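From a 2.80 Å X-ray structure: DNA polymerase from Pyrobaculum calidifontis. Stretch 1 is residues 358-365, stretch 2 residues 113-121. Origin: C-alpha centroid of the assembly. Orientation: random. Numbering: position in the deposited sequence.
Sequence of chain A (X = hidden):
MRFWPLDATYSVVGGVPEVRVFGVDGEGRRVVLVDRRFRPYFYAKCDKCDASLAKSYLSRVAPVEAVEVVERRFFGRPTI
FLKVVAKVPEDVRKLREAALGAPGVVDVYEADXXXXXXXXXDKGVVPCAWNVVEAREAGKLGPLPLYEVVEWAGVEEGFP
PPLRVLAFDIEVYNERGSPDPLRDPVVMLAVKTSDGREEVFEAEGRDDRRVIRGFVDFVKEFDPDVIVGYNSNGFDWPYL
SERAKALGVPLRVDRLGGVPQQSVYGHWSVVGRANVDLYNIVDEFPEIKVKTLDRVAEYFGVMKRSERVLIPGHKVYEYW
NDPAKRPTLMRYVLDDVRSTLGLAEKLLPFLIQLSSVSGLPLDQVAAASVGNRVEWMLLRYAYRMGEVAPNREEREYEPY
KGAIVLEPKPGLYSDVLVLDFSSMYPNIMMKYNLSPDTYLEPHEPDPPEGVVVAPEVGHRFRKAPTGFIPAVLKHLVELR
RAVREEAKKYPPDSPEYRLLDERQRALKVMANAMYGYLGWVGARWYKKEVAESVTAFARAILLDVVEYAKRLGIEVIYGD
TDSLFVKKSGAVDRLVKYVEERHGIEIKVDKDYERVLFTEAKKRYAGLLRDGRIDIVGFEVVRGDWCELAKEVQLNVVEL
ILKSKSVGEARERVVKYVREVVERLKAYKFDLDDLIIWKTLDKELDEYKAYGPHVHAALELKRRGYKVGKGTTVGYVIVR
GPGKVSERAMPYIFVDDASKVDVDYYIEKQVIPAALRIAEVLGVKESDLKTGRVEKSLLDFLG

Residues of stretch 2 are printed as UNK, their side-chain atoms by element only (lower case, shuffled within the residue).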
# COMPACT_ATOMS: atom_id res chain seq x y z
N SER A 358 -11.70 -8.91 -1.89
CA SER A 358 -10.55 -9.02 -2.79
C SER A 358 -9.93 -10.42 -2.74
O SER A 358 -9.68 -11.02 -3.79
CB SER A 358 -9.50 -7.95 -2.47
OG SER A 358 -8.59 -8.41 -1.48
N GLY A 359 -9.69 -10.94 -1.55
CA GLY A 359 -9.32 -12.33 -1.37
C GLY A 359 -7.85 -12.63 -1.18
O GLY A 359 -7.48 -13.81 -1.19
N LEU A 360 -7.01 -11.61 -0.99
CA LEU A 360 -5.61 -11.88 -0.71
C LEU A 360 -5.39 -12.15 0.78
O LEU A 360 -6.11 -11.63 1.63
CB LEU A 360 -4.74 -10.70 -1.15
CG LEU A 360 -4.56 -10.50 -2.66
CD1 LEU A 360 -3.85 -9.18 -2.93
CD2 LEU A 360 -3.79 -11.66 -3.27
N PRO A 361 -4.39 -12.97 1.12
CA PRO A 361 -4.09 -13.21 2.53
C PRO A 361 -3.61 -11.94 3.23
O PRO A 361 -3.22 -10.96 2.59
CB PRO A 361 -2.99 -14.28 2.49
CG PRO A 361 -3.08 -14.88 1.13
CD PRO A 361 -3.56 -13.80 0.23
N LEU A 362 -3.66 -11.97 4.56
CA LEU A 362 -3.42 -10.77 5.35
C LEU A 362 -2.00 -10.25 5.16
O LEU A 362 -1.78 -9.03 5.22
CB LEU A 362 -3.70 -11.07 6.83
CG LEU A 362 -3.86 -9.89 7.79
CD1 LEU A 362 -4.70 -8.80 7.16
CD2 LEU A 362 -4.50 -10.37 9.09
N ASP A 363 -1.03 -11.14 4.96
CA ASP A 363 0.35 -10.72 4.76
C ASP A 363 0.61 -10.12 3.38
O ASP A 363 1.70 -9.57 3.16
CB ASP A 363 1.30 -11.90 5.01
CG ASP A 363 0.93 -13.13 4.21
OD1 ASP A 363 0.74 -13.04 2.98
OD2 ASP A 363 0.81 -14.22 4.82
N GLN A 364 -0.34 -10.21 2.45
CA GLN A 364 -0.16 -9.70 1.10
C GLN A 364 -1.10 -8.56 0.72
O GLN A 364 -0.79 -7.81 -0.21
CB GLN A 364 -0.34 -10.82 0.07
CG GLN A 364 0.77 -11.86 0.07
CD GLN A 364 0.39 -13.11 -0.70
OE1 GLN A 364 0.59 -14.23 -0.24
NE2 GLN A 364 -0.16 -12.91 -1.90
N VAL A 365 -2.25 -8.43 1.39
CA VAL A 365 -3.28 -7.48 0.95
C VAL A 365 -2.73 -6.06 0.93
O VAL A 365 -3.02 -5.28 0.01
CB VAL A 365 -4.53 -7.61 1.83
CG1 VAL A 365 -4.22 -7.31 3.30
CG2 VAL A 365 -5.64 -6.69 1.32
N UNK A 113 -0.81 -17.94 -12.62
CA UNK A 113 -1.52 -17.75 -11.35
C UNK A 113 -0.81 -18.59 -10.30
O UNK A 113 -0.69 -19.81 -10.45
c UNK A 113 -3.00 -18.13 -11.47
c UNK A 113 -3.57 -18.50 -10.11
c UNK A 113 -3.46 -16.62 -13.51
c UNK A 113 -3.84 -17.01 -12.10
N UNK A 114 -0.32 -17.94 -9.24
CA UNK A 114 0.44 -18.66 -8.22
C UNK A 114 -0.43 -19.71 -7.55
O UNK A 114 -1.64 -19.53 -7.36
n UNK A 114 -0.17 -13.43 -4.89
c UNK A 114 0.79 -16.03 -5.37
c UNK A 114 0.06 -17.02 -6.26
c UNK A 114 1.03 -17.68 -7.20
c UNK A 114 0.72 -13.61 -5.86
n UNK A 114 1.19 -14.83 -6.11
n UNK A 114 1.13 -12.58 -6.59
N UNK A 115 0.20 -20.84 -7.22
CA UNK A 115 -0.53 -22.09 -6.98
C UNK A 115 -1.50 -21.97 -5.81
O UNK A 115 -2.67 -22.35 -5.93
c UNK A 115 0.09 -25.23 -5.28
c UNK A 115 0.48 -23.22 -6.75
o UNK A 115 -1.79 -28.31 -5.75
c UNK A 115 -1.48 -26.44 -7.20
c UNK A 115 -0.14 -24.57 -6.48
c UNK A 115 -0.92 -25.20 -7.44
c UNK A 115 -1.24 -27.07 -6.00
c UNK A 115 -0.46 -26.48 -5.04
N UNK A 116 -1.05 -21.46 -4.66
CA UNK A 116 -1.94 -21.43 -3.50
C UNK A 116 -3.05 -20.40 -3.64
O UNK A 116 -4.07 -20.51 -2.94
c UNK A 116 -0.47 -17.72 -0.87
c UNK A 116 1.14 -18.20 -2.57
c UNK A 116 -1.14 -21.21 -2.21
o UNK A 116 1.18 -16.10 -1.44
c UNK A 116 0.57 -19.44 -2.76
c UNK A 116 -0.53 -19.84 -2.02
c UNK A 116 0.62 -17.34 -1.63
c UNK A 116 -1.04 -18.97 -1.07
N UNK A 117 -2.90 -19.40 -4.51
CA UNK A 117 -4.03 -18.54 -4.85
C UNK A 117 -4.99 -19.25 -5.80
O UNK A 117 -6.21 -19.06 -5.70
c UNK A 117 -5.29 -15.00 -4.07
c UNK A 117 -3.54 -17.23 -5.46
c UNK A 117 -2.87 -16.29 -4.48
s UNK A 117 -3.96 -15.77 -3.14
N UNK A 118 -4.45 -20.04 -6.72
CA UNK A 118 -5.29 -20.88 -7.59
C UNK A 118 -6.21 -21.77 -6.76
O UNK A 118 -7.40 -21.92 -7.06
n UNK A 118 -6.72 -20.12 -12.70
c UNK A 118 -5.15 -22.56 -9.53
c UNK A 118 -4.41 -21.71 -8.51
c UNK A 118 -5.53 -21.76 -10.76
c UNK A 118 -7.38 -20.35 -11.57
n UNK A 118 -8.57 -19.81 -11.38
n UNK A 118 -6.84 -21.13 -10.64
N UNK A 119 -5.66 -22.40 -5.72
CA UNK A 119 -6.44 -23.31 -4.89
C UNK A 119 -7.59 -22.58 -4.19
O UNK A 119 -8.74 -23.03 -4.22
c UNK A 119 -7.38 -25.30 -0.81
c UNK A 119 -5.54 -23.99 -3.86
c UNK A 119 -6.28 -24.91 -2.92
o UNK A 119 -8.32 -27.43 -0.32
c UNK A 119 -7.65 -26.60 -1.18
c UNK A 119 -6.57 -26.22 -3.28
c UNK A 119 -6.70 -24.47 -1.67
c UNK A 119 -7.25 -27.06 -2.42
N UNK A 120 -7.29 -21.45 -3.54
CA UNK A 120 -8.32 -20.75 -2.78
C UNK A 120 -9.40 -20.19 -3.69
O UNK A 120 -10.58 -20.16 -3.32
c UNK A 120 -5.59 -17.70 -0.71
c UNK A 120 -6.82 -20.18 -0.79
c UNK A 120 -7.69 -19.65 -1.92
s UNK A 120 -6.29 -18.92 0.39
N UNK A 121 -9.01 -19.72 -4.88
CA UNK A 121 -10.00 -19.25 -5.85
C UNK A 121 -10.92 -20.39 -6.27
O UNK A 121 -12.15 -20.27 -6.24
c UNK A 121 -9.30 -18.61 -7.06
c UNK A 121 -7.92 -16.59 -7.79
c UNK A 121 -8.75 -17.23 -6.69
c UNK A 121 -10.25 -18.51 -8.25

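Position 113 carries four side-chain carbons. They fork at the first, and one arm is two carbons long. None of them comes within reach of stretch 1. This is a beta-branched aliphatic chain, Ile-113.

Position 114 has three carbons, a nitrogen, and then a carbon bearing two more nitrogens. The nitrogen end reaches Gln-364 and Leu-360. That is a guanidinium group, so the residue is Arg-114. It sits at the N-cap position, right before the helix, and its CA-to-CB bond points toward stretch 1. Arg-114 NH1 lies 3.0 Å from NE2 of Gln-364. Both are donors as modelled, so this is proximity and not a hydrogen bond. NH1 has a hydrogen-bond partner elsewhere in the structure. CD2 of Leu-360 lies at the guanidinium edge, 4.3 Å from Arg-114 NH1.

Position 115 shows one carbon, then a six-carbon ring bearing one oxygen. It begins the helix and is out of reach of stretch 1. It is Tyr-115.

Position 116 has the same make-up: one carbon, a six-carbon ring and one oxygen. Its CA-to-CB bond points sideways, but the end of the side chain comes nearer to stretch 1. The ring edge meets Pro-361 and Gln-364. This is Tyr-116, with chi1 near +70° (p). Tyr-116 CE2 is 4.3 Å from CG of Pro-361. Tyr-116 OH is modelled 2.3 Å from OE1 of Gln-364, which is too short for a hydrogen bond and is best read as a clash at 2.80 Å resolution.

Position 117 has two carbons, a sulfur and one carbon in an unbranched chain. The sulfur and the terminal carbon meet Gly-359, Leu-360 and Pro-361. The thioether identifies Met-117. Its CA-to-CB bond points toward stretch 1, and all three chi angles are m. Met-117 CE lies 3.7 Å from CD2 of Leu-360 and 3.8 Å from the carbonyl O of Gly-359. Met-117 SD is 3.9 Å from CD of Pro-361.

Position 118 again has three carbons, a nitrogen, and a carbon with two more nitrogens. It makes no contact with stretch 1. It is Arg-118, whose backbone N donates to O of Arg-114 at 2.9 Å.

Position 119 has one carbon and a six-carbon ring with one oxygen. It too is out of reach, and is Tyr-119.

Position 120 repeats the pattern of two carbons, sulfur and one carbon. Its CA-to-CB bond points toward stretch 1. The terminal carbon comes against Pro-361. It is Met-120, and Met-120 CE is 4.2 Å from CG of Pro-361.

Position 121 has four carbons forked at the first, one arm two carbons long. None of them touches stretch 1. It is Ile-121, which is buried.

The contact is small, burying 257 Å² in total, and no clear hydrogen bond crosses it. Helix periodicity brings 116, 117 and 120 to the same side, where they meet Pro-361. Met-117 also packs against Leu-360. Gly-359 adds its carbonyl O near this methionine; its backbone angles by themselves call for glycine. The packing is therefore mainly apolar, and the close polar atoms around Gln-364 offer no secure support.

Stretch 2 113-121: IRYYMRYMI
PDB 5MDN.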